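Local coordinates for protein putative hydrolase (Shewanella frigidimarina, PDB 3LHO) that probably acts as an iron-dependent dioxygenase of the 2-oxoadipate dioxygenase/decarboxylase family, with a nickel ion bound at the metal site in this crystal, at residues A[28-33]-A[184-189]; A[40-45]-A[59-64]; A[83-86]-A[92-95]. All coordinates share one frame; numbering follows the deposited sequence.

Interaction 1 of 3, residues A[28-33]-A[184-189]; sequences HQLLGH and QALKQA
L30 reaches out from helix 22-32 and sets its two methyl groups against the last turn of helix 179-188. Its CD2 does most of the touching. That methyl lies 3.7 Å from A189 CB and 4.1 Å from L186 CD2, so it meets both residues at once. The second methyl, CD1, touches A189 alone, with its carbon 4.1 Å from A189 CB. A189 therefore offers one methyl to both branches of the leucine. L30 CB already points toward the other helix, and with CG anti to the backbone N (chi1 179°) the methyls continue that way. L186 behaves differently. Its CB does not point straight at helix 22-32, but the end of the side chain bends nearer and brings CD2 to L30. The two leucines pass each other at a slant, meeting through one methyl each.

This is plain helix-to-helix packing between two helices that are far apart in sequence. L31 and L186 both touch F236 of strand 235-239, so each helix also packs on that strand of the mixed sheet. The centre of the contact lies about 21 Å from the centre of the chain. The nearest CA atoms across the contact, L30 CA and A189 CA, are 8.4 Å apart. The gap is bridged mainly by side chains, and no hydrogen bond crosses it. L30 CD2 also comes within 4.2 Å of A185 O, a loose approach to the backbone of the second helix. A189 follows directly on that helix, and its N still bonds to A185 O, which holds its methyl beside L30.

Interaction 2 of 3, residues A[40-45]-A[59-64]; sequences DHIALR and KHFTSI. With NI (nickel (II) ion), chain B.
Strand 39-47 of the mixed sheet carries a metal ligand on one face and packs against helix 54-62 with the other. The metal side is H41. Its NE2 binds the nickel ion at 2.1 Å, and H165, E235 and three waters complete the site. The cofactor of the protein is iron(II), so nickel probably occupies the iron position. A histidine-histidine-glutamate set of ligands on a sheet is consistent with the glyoxalase clan of this family. D40 holds the histidine from behind: H41 ND1 donates to D40 OD2 at 2.6 Å, nearly straight at 171°. The carboxylate oxygen lies in the plane of the imidazole ring and accepts the N-H with its anti lone pair. This bond restrains the ring's rotation and keeps NE2 turned to the metal. The other oxygen, D40 OD1, forms salt bridges with R239 and K93. D40 and H41 both face T167 of the next strand, a classic beta bulge.

On the opposite face of the strand, I42 and L44 point toward the helix. F61 comes from there to meet them, and all three side chains are buried. The F61 ring meets both methyl tips at its CE1-CZ end, each obliquely. L9 of helix 6-20 and V94 of the neighbouring strand also touch F61. I42 CD1 stands 4.0 Å from F61 CZ. L44 CD1 is closer, 3.5 Å from F61 CE1 and 3.7 Å from F61 CZ.

Interaction 3 of 3, residues A[83-86]-A[92-95]; sequences HFEH and PKVF
In the beta hairpin of strands 79-85 and 93-99, K93 lies opposite E85 and leans its side chain along H83, two residues back on the partner strand. The K93 CB is 3.8 Å from F84 O, the carbonyl that also accepts the straight bond from V94 N (3.0 Å, 167°). From CB the chain runs extended. CG passes E85 CG at 4.3 Å, and CD lies 4.0 Å from H83 CD2, approaching that ring obliquely. The H83 and K93 side chains run side by side, pointing the same way. The last torsion then bends (chi4 74°), and NZ ends in a salt bridge with D40, the carboxylate that holds a metal-binding histidine. K93 may therefore help to set the charge around that second-shell group.

F84 and V94 form the hydrogen-bonded antiparallel pair, with side chains on the other face, against helix 54-62. The return bond, F84 N to V94 O, is 2.8 Å long. H83 is held at both ring nitrogens: ND1 bonds to Y72 OH, while NE2 donates to E85 OE2 at 2.8 Å. OE2 lies in the imidazole plane, while NE2 approaches it from the anti side, 23° out of the carboxylate plane.

Interactions 2 and 3 are neighbours, their centres about 6 Å apart, and share the mixed sheet. Strands 39-47 and 93-99 lie side by side in parallel there, and the backbones of I42 and L44 probably both bond to F95. The metal site lies on one face of this sheet region; helix 54-62 covers the other. Interaction 1 is remote: its centre lies about 26 Å and about 25 Å from the centres of interactions 2 and 3. Along the chain, interaction 2 closes before interaction 3 opens, and both are nested inside the loop closed by interaction 1. Helix 22-32 is followed, after a short connection, by the metal-bearing strand 39-47, so the chain passes from peripheral helix packing to the metal centre.

Interaction 1 of 3, residues A[28-33]-A[184-189]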
ATOM      1  N   HIS A  28     -10.957 -10.779   5.189  1.00 22.20           N
ATOM      2  CA  HIS A  28     -10.760 -11.705   4.063  1.00 21.05           C
ATOM      3  C   HIS A  28     -11.596 -12.978   4.277  1.00 22.89           C
ATOM      4  O   HIS A  28     -12.324 -13.390   3.392  1.00 22.29           O
ATOM      5  CB  HIS A  28      -9.271 -12.057   3.888  1.00 20.97           C
ATOM      6  CG  HIS A  28      -8.978 -12.865   2.657  1.00 20.10           C
ATOM      7  ND1 HIS A  28      -9.077 -14.247   2.631  1.00 22.56           N
ATOM      8  CD2 HIS A  28      -8.580 -12.492   1.411  1.00 18.77           C
ATOM      9  CE1 HIS A  28      -8.762 -14.684   1.417  1.00 23.06           C
ATOM     10  NE2 HIS A  28      -8.448 -13.641   0.661  1.00 20.26           N
ATOM     11  N   GLN A  29     -11.483 -13.585   5.456  1.00 23.38           N
ATOM     12  CA  GLN A  29     -12.295 -14.748   5.818  1.00 24.76           C
ATOM     13  C   GLN A  29     -13.807 -14.430   5.772  1.00 25.49           C
ATOM     14  O   GLN A  29     -14.585 -15.195   5.187  1.00 29.08           O
ATOM     15  CB  GLN A  29     -11.863 -15.299   7.195  1.00 23.09           C
ATOM     16  CG  GLN A  29     -12.562 -16.577   7.654  1.00 27.33           C
ATOM     17  CD  GLN A  29     -12.377 -17.751   6.699  1.00 29.77           C
ATOM     18  OE1 GLN A  29     -11.362 -17.858   6.013  1.00 30.89           O
ATOM     19  NE2 GLN A  29     -13.364 -18.636   6.655  1.00 32.72           N
ATOM     20  N   LEU A  30     -14.218 -13.304   6.349  1.00 24.85           N
ATOM     21  CA  LEU A  30     -15.629 -12.891   6.325  1.00 24.59           C
ATOM     22  C   LEU A  30     -16.242 -12.799   4.913  1.00 24.50           C
ATOM     23  O   LEU A  30     -17.332 -13.325   4.666  1.00 22.35           O
ATOM     24  CB  LEU A  30     -15.784 -11.549   7.032  1.00 23.47           C
ATOM     25  CG  LEU A  30     -17.170 -10.887   7.112  1.00 29.35           C
ATOM     26  CD1 LEU A  30     -18.031 -11.609   8.149  1.00 28.85           C
ATOM     27  CD2 LEU A  30     -17.083  -9.393   7.493  1.00 25.74           C
ATOM     28  N   LEU A  31     -15.553 -12.114   3.997  1.00 22.46           N
ATOM     29  CA  LEU A  31     -16.052 -11.856   2.665  1.00 20.52           C
ATOM     30  C   LEU A  31     -15.930 -13.045   1.704  1.00 21.07           C
ATOM     31  O   LEU A  31     -16.760 -13.226   0.805  1.00 23.86           O
ATOM     32  CB  LEU A  31     -15.322 -10.625   2.073  1.00 23.15           C
ATOM     33  CG  LEU A  31     -15.606  -9.278   2.742  1.00 24.38           C
ATOM     34  CD1 LEU A  31     -14.785  -8.127   2.093  1.00 24.05           C
ATOM     35  CD2 LEU A  31     -17.077  -8.976   2.686  1.00 27.54           C
ATOM     36  N   GLY A  32     -14.901 -13.855   1.880  1.00 21.78           N
ATOM     37  CA  GLY A  32     -14.610 -14.946   0.948  1.00 24.01           C
ATOM     38  C   GLY A  32     -14.963 -16.327   1.479  1.00 25.52           C
ATOM     39  O   GLY A  32     -14.924 -17.290   0.729  1.00 25.12           O
ATOM     40  N   HIS A  33     -15.273 -16.426   2.775  1.00 26.24           N
ATOM     41  CA  HIS A  33     -15.652 -17.682   3.415  1.00 28.77           C
ATOM     42  C   HIS A  33     -14.562 -18.750   3.229  1.00 30.23           C
ATOM     43  O   HIS A  33     -14.857 -19.940   3.150  1.00 29.17           O
ATOM     44  CB  HIS A  33     -17.003 -18.189   2.870  1.00 31.11           C
ATOM     45  CG  HIS A  33     -18.019 -17.106   2.630  1.00 33.66           C
ATOM     46  ND1 HIS A  33     -18.661 -16.440   3.655  1.00 36.83           N
ATOM     47  CD2 HIS A  33     -18.517 -16.590   1.480  1.00 37.42           C
ATOM     48  CE1 HIS A  33     -19.509 -15.562   3.147  1.00 34.90           C
ATOM     49  NE2 HIS A  33     -19.435 -15.627   1.829  1.00 38.11           N
ATOM     50  N   GLN A 184     -21.637  -1.884   5.366  1.00 22.63           N
ATOM     51  CA  GLN A 184     -22.621  -2.262   6.376  1.00 24.93           C
ATOM     52  C   GLN A 184     -22.284  -3.641   6.955  1.00 24.98           C
ATOM     53  O   GLN A 184     -22.326  -3.810   8.169  1.00 25.38           O
ATOM     54  CB  GLN A 184     -24.050  -2.203   5.818  1.00 25.47           C
ATOM     55  CG  GLN A 184     -25.169  -2.272   6.869  1.00 32.95           C
ATOM     56  CD  GLN A 184     -24.982  -1.256   7.999  1.00 34.43           C
ATOM     57  OE1 GLN A 184     -24.674  -0.084   7.760  1.00 45.26           O
ATOM     58  NE2 GLN A 184     -25.119  -1.718   9.234  1.00 51.90           N
ATOM     59  N   ALA A 185     -21.904  -4.602   6.107  1.00 24.02           N
ATOM     60  CA  ALA A 185     -21.516  -5.953   6.568  1.00 23.60           C
ATOM     61  C   ALA A 185     -20.298  -5.897   7.493  1.00 24.58           C
ATOM     62  O   ALA A 185     -20.167  -6.687   8.433  1.00 24.34           O
ATOM     63  CB  ALA A 185     -21.214  -6.887   5.377  1.00 22.01           C
ATOM     64  N   LEU A 186     -19.371  -5.003   7.175  1.00 22.77           N
ATOM     65  CA  LEU A 186     -18.168  -4.854   7.977  1.00 23.60           C
ATOM     66  C   LEU A 186     -18.531  -4.315   9.363  1.00 21.77           C
ATOM     67  O   LEU A 186     -18.065  -4.834  10.368  1.00 20.09           O
ATOM     68  CB  LEU A 186     -17.193  -3.895   7.307  1.00 19.67           C
ATOM     69  CG  LEU A 186     -16.654  -4.354   5.953  1.00 25.90           C
ATOM     70  CD1 LEU A 186     -15.707  -3.291   5.408  1.00 25.66           C
ATOM     71  CD2 LEU A 186     -16.003  -5.723   6.086  1.00 20.35           C
ATOM     72  N   LYS A 187     -19.347  -3.273   9.395  1.00 20.72           N
ATOM     73  CA  LYS A 187     -19.786  -2.705  10.693  1.00 24.96           C
ATOM     74  C   LYS A 187     -20.596  -3.712  11.523  1.00 25.66           C
ATOM     75  O   LYS A 187     -20.356  -3.848  12.725  1.00 26.71           O
ATOM     76  CB  LYS A 187     -20.569  -1.418  10.481  1.00 24.87           C
ATOM     77  CG  LYS A 187     -19.657  -0.265  10.081  1.00 26.11           C
ATOM     78  CD  LYS A 187     -20.269   0.594   9.014  1.00 34.34           C
ATOM     79  CE  LYS A 187     -21.207   1.602   9.546  1.00 34.19           C
ATOM     80  NZ  LYS A 187     -21.626   2.488   8.472  1.00 31.13           N
ATOM     81  N   GLN A 188     -21.520  -4.424  10.879  1.00 25.37           N
ATOM     82  CA  GLN A 188     -22.304  -5.484  11.545  1.00 27.28           C
ATOM     83  C   GLN A 188     -21.408  -6.594  12.118  1.00 28.32           C
ATOM     84  O   GLN A 188     -21.709  -7.145  13.182  1.00 29.99           O
ATOM     85  CB  GLN A 188     -23.341  -6.087  10.598  1.00 26.77           C
ATOM     86  CG  GLN A 188     -24.572  -5.189  10.384  1.00 35.40           C
ATOM     87  CD  GLN A 188     -25.504  -5.692   9.280  1.00 44.18           C
ATOM     88  OE1 GLN A 188     -25.279  -6.749   8.675  1.00 51.11           O
ATOM     89  NE2 GLN A 188     -26.549  -4.918   8.998  1.00 49.43           N
ATOM     90  N   ALA A 189     -20.292  -6.894  11.450  1.00 26.20           N
ATOM     91  CA  ALA A 189     -19.325  -7.894  11.958  1.00 26.33           C
ATOM     92  C   ALA A 189     -18.361  -7.333  13.024  1.00 27.67           C
ATOM     93  O   ALA A 189     -17.478  -8.051  13.520  1.00 30.02           O
ATOM     94  CB  ALA A 189     -18.524  -8.506  10.786  1.00 25.64           C
TER

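Interaction 2 of 3, residues A[40-45]-A[59-64]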
ATOM      1  N   ASP A  40      -8.331  -5.415  -5.988  1.00 17.38           N
ATOM      2  CA  ASP A  40      -8.207  -4.321  -6.958  1.00 17.27           C
ATOM      3  C   ASP A  40      -6.745  -3.885  -7.120  1.00 17.53           C
ATOM      4  O   ASP A  40      -6.259  -3.663  -8.242  1.00 12.96           O
ATOM      5  CB  ASP A  40      -9.004  -3.086  -6.475  1.00 20.10           C
ATOM      6  CG  ASP A  40      -8.937  -1.938  -7.464  1.00 22.77           C
ATOM      7  OD1 ASP A  40      -9.493  -2.096  -8.559  1.00 22.11           O
ATOM      8  OD2 ASP A  40      -8.262  -0.906  -7.219  1.00 18.97           O
ATOM      9  N   HIS A  41      -6.063  -3.750  -5.979  1.00 14.92           N
ATOM     10  CA  HIS A  41      -4.674  -3.299  -5.955  1.00 15.22           C
ATOM     11  C   HIS A  41      -3.985  -3.572  -4.656  1.00 17.61           C
ATOM     12  O   HIS A  41      -4.651  -3.918  -3.650  1.00 15.82           O
ATOM     13  CB  HIS A  41      -4.539  -1.789  -6.347  1.00 18.01           C
ATOM     14  CG  HIS A  41      -5.095  -0.798  -5.360  1.00 20.35           C
ATOM     15  ND1 HIS A  41      -6.401  -0.338  -5.421  1.00 16.86           N
ATOM     16  CD2 HIS A  41      -4.491  -0.087  -4.363  1.00 18.36           C
ATOM     17  CE1 HIS A  41      -6.585   0.571  -4.480  1.00 21.73           C
ATOM     18  NE2 HIS A  41      -5.440   0.753  -3.841  1.00 23.15           N
ATOM     19  N   ILE A  42      -2.645  -3.495  -4.719  1.00 16.12           N
ATOM     20  CA  ILE A  42      -1.758  -3.281  -3.581  1.00 16.99           C
ATOM     21  C   ILE A  42      -1.034  -1.931  -3.757  1.00 20.76           C
ATOM     22  O   ILE A  42      -0.995  -1.332  -4.868  1.00 18.33           O
ATOM     23  CB  ILE A  42      -0.748  -4.482  -3.340  1.00 16.75           C
ATOM     24  CG1 ILE A  42       0.206  -4.644  -4.529  1.00 18.04           C
ATOM     25  CG2 ILE A  42      -1.504  -5.796  -3.091  1.00 17.28           C
ATOM     26  CD1 ILE A  42       1.618  -4.595  -4.230  1.00 21.55           C
ATOM     27  N   ALA A  43      -0.552  -1.397  -2.638  1.00 19.97           N
ATOM     28  CA  ALA A  43       0.171  -0.117  -2.639  1.00 18.09           C
ATOM     29  C   ALA A  43       1.489  -0.305  -1.922  1.00 15.41           C
ATOM     30  O   ALA A  43       1.500  -0.852  -0.791  1.00 15.81           O
ATOM     31  CB  ALA A  43      -0.651   0.975  -1.930  1.00 17.61           C
ATOM     32  N   LEU A  44       2.576   0.147  -2.544  1.00 14.06           N
ATOM     33  CA  LEU A  44       3.914   0.140  -1.954  1.00 16.13           C
ATOM     34  C   LEU A  44       4.491   1.545  -1.950  1.00 17.06           C
ATOM     35  O   LEU A  44       4.064   2.383  -2.753  1.00 16.47           O
ATOM     36  CB  LEU A  44       4.829  -0.812  -2.744  1.00 18.71           C
ATOM     37  CG  LEU A  44       4.388  -2.243  -2.957  1.00 16.94           C
ATOM     38  CD1 LEU A  44       5.385  -2.934  -3.946  1.00 17.03           C
ATOM     39  CD2 LEU A  44       4.341  -3.051  -1.634  1.00 19.12           C
ATOM     40  N   ARG A  45       5.453   1.799  -1.062  1.00 19.18           N
ATOM     41  CA  ARG A  45       6.003   3.147  -0.859  1.00 15.15           C
ATOM     42  C   ARG A  45       7.514   3.089  -0.842  1.00 20.19           C
ATOM     43  O   ARG A  45       8.072   2.109  -0.422  1.00 13.22           O
ATOM     44  CB  ARG A  45       5.589   3.639   0.508  1.00 13.18           C
ATOM     45  CG  ARG A  45       4.084   3.841   0.643  1.00 17.86           C
ATOM     46  CD  ARG A  45       3.766   4.357   2.001  1.00 20.30           C
ATOM     47  NE  ARG A  45       2.414   4.892   2.039  1.00 18.07           N
ATOM     48  CZ  ARG A  45       1.865   5.550   3.055  1.00 24.37           C
ATOM     49  NH1 ARG A  45       2.539   5.762   4.170  1.00 19.40           N
ATOM     50  NH2 ARG A  45       0.618   6.007   2.943  1.00 24.72           N
ATOM     51  N   LYS A  59      10.595  -3.453 -10.593  1.00 17.00           N
ATOM     52  CA  LYS A  59      11.233  -4.585 -11.279  1.00 20.60           C
ATOM     53  C   LYS A  59      10.761  -5.925 -10.727  1.00 19.58           C
ATOM     54  O   LYS A  59      10.780  -6.940 -11.433  1.00 19.95           O
ATOM     55  CB  LYS A  59      12.767  -4.505 -11.208  1.00 20.04           C
ATOM     56  CG  LYS A  59      13.404  -3.603 -12.237  1.00 27.41           C
ATOM     57  CD  LYS A  59      13.428  -4.257 -13.613  1.00 34.72           C
ATOM     58  CE  LYS A  59      14.148  -3.362 -14.609  1.00 39.41           C
ATOM     59  NZ  LYS A  59      13.896  -3.822 -16.014  1.00 46.91           N
ATOM     60  N   HIS A  60      10.354  -5.940  -9.462  1.00 16.91           N
ATOM     61  CA  HIS A  60       9.796  -7.167  -8.856  1.00 16.21           C
ATOM     62  C   HIS A  60       8.506  -7.562  -9.526  1.00 15.72           C
ATOM     63  O   HIS A  60       8.097  -8.701  -9.451  1.00 18.26           O
ATOM     64  CB  HIS A  60       9.645  -7.027  -7.335  1.00 13.76           C
ATOM     65  CG  HIS A  60      10.958  -6.962  -6.637  1.00 14.68           C
ATOM     66  ND1 HIS A  60      11.526  -8.064  -6.023  1.00 19.04           N
ATOM     67  CD2 HIS A  60      11.868  -5.963  -6.533  1.00 13.41           C
ATOM     68  CE1 HIS A  60      12.721  -7.738  -5.567  1.00 17.82           C
ATOM     69  NE2 HIS A  60      12.960  -6.478  -5.866  1.00 20.81           N
ATOM     70  N   PHE A  61       7.865  -6.607 -10.207  1.00 15.35           N
ATOM     71  CA  PHE A  61       6.598  -6.891 -10.876  1.00 13.48           C
ATOM     72  C   PHE A  61       6.751  -6.967 -12.411  1.00 13.69           C
ATOM     73  O   PHE A  61       6.157  -7.846 -13.059  1.00 15.20           O
ATOM     74  CB  PHE A  61       5.596  -5.847 -10.454  1.00 11.81           C
ATOM     75  CG  PHE A  61       5.329  -5.818  -8.970  1.00 12.91           C
ATOM     76  CD1 PHE A  61       6.095  -5.033  -8.119  1.00 14.33           C
ATOM     77  CD2 PHE A  61       4.347  -6.621  -8.427  1.00 11.41           C
ATOM     78  CE1 PHE A  61       5.863  -5.014  -6.766  1.00 15.17           C
ATOM     79  CE2 PHE A  61       4.088  -6.622  -7.081  1.00 11.33           C
ATOM     80  CZ  PHE A  61       4.843  -5.837  -6.231  1.00 15.15           C
ATOM     81  N   THR A  62       7.520  -6.062 -13.001  1.00 15.13           N
ATOM     82  CA  THR A  62       7.695  -6.057 -14.458  1.00 13.17           C
ATOM     83  C   THR A  62       8.449  -7.306 -14.902  1.00 17.33           C
ATOM     84  O   THR A  62       8.242  -7.784 -16.002  1.00 17.94           O
ATOM     85  CB  THR A  62       8.403  -4.824 -14.964  1.00 18.74           C
ATOM     86  OG1 THR A  62       9.693  -4.732 -14.335  1.00 16.85           O
ATOM     87  CG2 THR A  62       7.563  -3.586 -14.704  1.00 15.52           C
ATOM     88  N   SER A  63       9.235  -7.894 -14.009  1.00 16.86           N
ATOM     89  CA  SER A  63       9.947  -9.113 -14.342  1.00 18.41           C
ATOM     90  C   SER A  63       9.030 -10.343 -14.475  1.00 21.28           C
ATOM     91  O   SER A  63       9.446 -11.346 -15.042  1.00 22.60           O
ATOM     92  CB  SER A  63      11.005  -9.355 -13.290  1.00 17.49           C
ATOM     93  OG  SER A  63      10.383  -9.738 -12.075  1.00 23.63           O
ATOM     94  N   ILE A  64       7.801 -10.281 -13.952  1.00 20.94           N
ATOM     95  CA  ILE A  64       6.859 -11.394 -14.020  1.00 20.22           C
ATOM     96  C   ILE A  64       5.565 -10.994 -14.762  1.00 20.92           C
ATOM     97  O   ILE A  64       4.476 -11.538 -14.492  1.00 21.59           O
ATOM     98  CB  ILE A  64       6.521 -11.939 -12.618  1.00 21.26           C
ATOM     99  CG1 ILE A  64       5.980 -10.824 -11.682  1.00 21.84           C
ATOM    100  CG2 ILE A  64       7.764 -12.602 -11.983  1.00 25.91           C
ATOM    101  CD1 ILE A  64       5.507 -11.326 -10.374  1.00 23.77           C
TER
HETATM  102 NI    NI B 267      -5.280   2.226  -2.306  1.00 23.76          NI
HETATM  103  O   HOH W   1      -5.470   4.333  -1.138  1.00 27.17           O
HETATM  104  O   HOH W   2      -6.199   3.581  -3.517  1.00 21.10           O
HETATM  105  O   HOH W   3      -3.675   3.493  -3.347  1.00 21.20           O

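Interaction 3 of 3, residues A[83-86]-A[92-95]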
ATOM      1  N   HIS A  83       1.204   3.127 -11.691  1.00 17.01           N
ATOM      2  CA  HIS A  83       0.548   1.854 -11.511  1.00 16.44           C
ATOM      3  C   HIS A  83       0.864   0.932 -12.672  1.00 16.33           C
ATOM      4  O   HIS A  83       1.178   1.387 -13.779  1.00 13.41           O
ATOM      5  CB  HIS A  83      -0.970   2.012 -11.202  1.00 17.81           C
ATOM      6  CG  HIS A  83      -1.871   1.828 -12.376  1.00 18.34           C
ATOM      7  ND1 HIS A  83      -2.354   2.885 -13.129  1.00 14.63           N
ATOM      8  CD2 HIS A  83      -2.420   0.705 -12.898  1.00 15.42           C
ATOM      9  CE1 HIS A  83      -3.136   2.400 -14.089  1.00 18.76           C
ATOM     10  NE2 HIS A  83      -3.198   1.075 -13.964  1.00 21.75           N
ATOM     11  N   PHE A  84       0.844  -0.376 -12.341  1.00 14.33           N
ATOM     12  CA  PHE A  84       1.176  -1.474 -13.231  1.00 14.98           C
ATOM     13  C   PHE A  84       0.015  -2.469 -13.281  1.00 14.45           C
ATOM     14  O   PHE A  84      -0.646  -2.713 -12.262  1.00 14.96           O
ATOM     15  CB  PHE A  84       2.473  -2.187 -12.770  1.00 17.73           C
ATOM     16  CG  PHE A  84       3.643  -1.258 -12.615  1.00 16.82           C
ATOM     17  CD1 PHE A  84       3.754  -0.456 -11.466  1.00 16.98           C
ATOM     18  CD2 PHE A  84       4.591  -1.141 -13.607  1.00 16.31           C
ATOM     19  CE1 PHE A  84       4.788   0.440 -11.328  1.00 16.83           C
ATOM     20  CE2 PHE A  84       5.661  -0.241 -13.484  1.00 15.69           C
ATOM     21  CZ  PHE A  84       5.759   0.549 -12.325  1.00 13.76           C
ATOM     22  N   GLU A  85      -0.196  -3.040 -14.474  1.00 16.70           N
ATOM     23  CA  GLU A  85      -1.251  -4.001 -14.755  1.00 16.16           C
ATOM     24  C   GLU A  85      -0.685  -5.303 -15.335  1.00 17.71           C
ATOM     25  O   GLU A  85       0.322  -5.279 -16.076  1.00 16.66           O
ATOM     26  CB  GLU A  85      -2.232  -3.414 -15.760  1.00 18.47           C
ATOM     27  CG  GLU A  85      -3.019  -2.243 -15.179  1.00 17.13           C
ATOM     28  CD  GLU A  85      -3.952  -1.584 -16.176  1.00 25.52           C
ATOM     29  OE1 GLU A  85      -4.138  -2.128 -17.293  1.00 26.21           O
ATOM     30  OE2 GLU A  85      -4.481  -0.498 -15.825  1.00 25.23           O
ATOM     31  N   HIS A  86      -1.305  -6.420 -14.938  1.00 17.83           N
ATOM     32  CA  HIS A  86      -0.902  -7.764 -15.358  1.00 19.14           C
ATOM     33  C   HIS A  86      -1.919  -8.247 -16.429  1.00 20.48           C
ATOM     34  O   HIS A  86      -3.090  -7.809 -16.416  1.00 19.46           O
ATOM     35  CB  HIS A  86      -0.871  -8.692 -14.150  1.00 20.09           C
ATOM     36  CG  HIS A  86      -0.258 -10.025 -14.413  1.00 18.00           C
ATOM     37  ND1 HIS A  86      -0.967 -11.076 -14.950  1.00 17.98           N
ATOM     38  CD2 HIS A  86       1.002 -10.485 -14.203  1.00 29.60           C
ATOM     39  CE1 HIS A  86      -0.175 -12.134 -15.053  1.00 24.58           C
ATOM     40  NE2 HIS A  86       1.029 -11.803 -14.608  1.00 24.57           N
ATOM     41  N   PRO A  92      -3.933  -8.306  -8.938  1.00 15.55           N
ATOM     42  CA  PRO A  92      -4.135  -6.938  -8.554  1.00 15.79           C
ATOM     43  C   PRO A  92      -3.352  -5.942  -9.415  1.00 15.15           C
ATOM     44  O   PRO A  92      -2.260  -6.249  -9.895  1.00 16.49           O
ATOM     45  CB  PRO A  92      -3.622  -6.923  -7.101  1.00 15.39           C
ATOM     46  CG  PRO A  92      -2.753  -8.098  -6.963  1.00 22.91           C
ATOM     47  CD  PRO A  92      -3.323  -9.116  -7.871  1.00 15.61           C
ATOM     48  N   LYS A  93      -3.856  -4.727  -9.574  1.00 15.94           N
ATOM     49  CA  LYS A  93      -3.013  -3.664  -9.980  1.00 16.55           C
ATOM     50  C   LYS A  93      -2.004  -3.383  -8.878  1.00 14.51           C
ATOM     51  O   LYS A  93      -2.277  -3.589  -7.718  1.00 16.04           O
ATOM     52  CB  LYS A  93      -3.813  -2.355 -10.242  1.00 14.77           C
ATOM     53  CG  LYS A  93      -4.886  -2.485 -11.299  1.00 18.89           C
ATOM     54  CD  LYS A  93      -5.614  -1.151 -11.422  1.00 23.81           C
ATOM     55  CE  LYS A  93      -6.953  -1.294 -12.058  1.00 37.52           C
ATOM     56  NZ  LYS A  93      -7.887  -1.916 -11.076  1.00 42.07           N
ATOM     57  N   VAL A  94      -0.859  -2.849  -9.272  1.00 16.39           N
ATOM     58  CA  VAL A  94       0.226  -2.517  -8.385  1.00 15.16           C
ATOM     59  C   VAL A  94       0.511  -1.012  -8.465  1.00 18.85           C
ATOM     60  O   VAL A  94       0.856  -0.466  -9.503  1.00 18.15           O
ATOM     61  CB  VAL A  94       1.486  -3.371  -8.693  1.00 16.80           C
ATOM     62  CG1 VAL A  94       2.683  -2.874  -7.835  1.00 12.24           C
ATOM     63  CG2 VAL A  94       1.155  -4.853  -8.483  1.00 17.36           C
ATOM     64  N   PHE A  95       0.285  -0.354  -7.348  1.00 17.28           N
ATOM     65  CA  PHE A  95       0.477   1.062  -7.225  1.00 19.81           C
ATOM     66  C   PHE A  95       1.756   1.283  -6.402  1.00 19.15           C
ATOM     67  O   PHE A  95       1.860   0.776  -5.256  1.00 15.46           O
ATOM     68  CB  PHE A  95      -0.708   1.651  -6.494  1.00 19.37           C
ATOM     69  CG  PHE A  95      -0.688   3.143  -6.429  1.00 23.84           C
ATOM     70  CD1 PHE A  95      -1.112   3.918  -7.506  1.00 26.70           C
ATOM     71  CD2 PHE A  95      -0.224   3.777  -5.258  1.00 34.68           C
ATOM     72  CE1 PHE A  95      -1.080   5.338  -7.440  1.00 21.50           C
ATOM     73  CE2 PHE A  95      -0.187   5.159  -5.159  1.00 19.26           C
ATOM     74  CZ  PHE A  95      -0.623   5.961  -6.267  1.00 22.42           C
TER
HETATM   75  O   HOH W   4      -3.419  -6.017 -13.053  1.00 30.87           O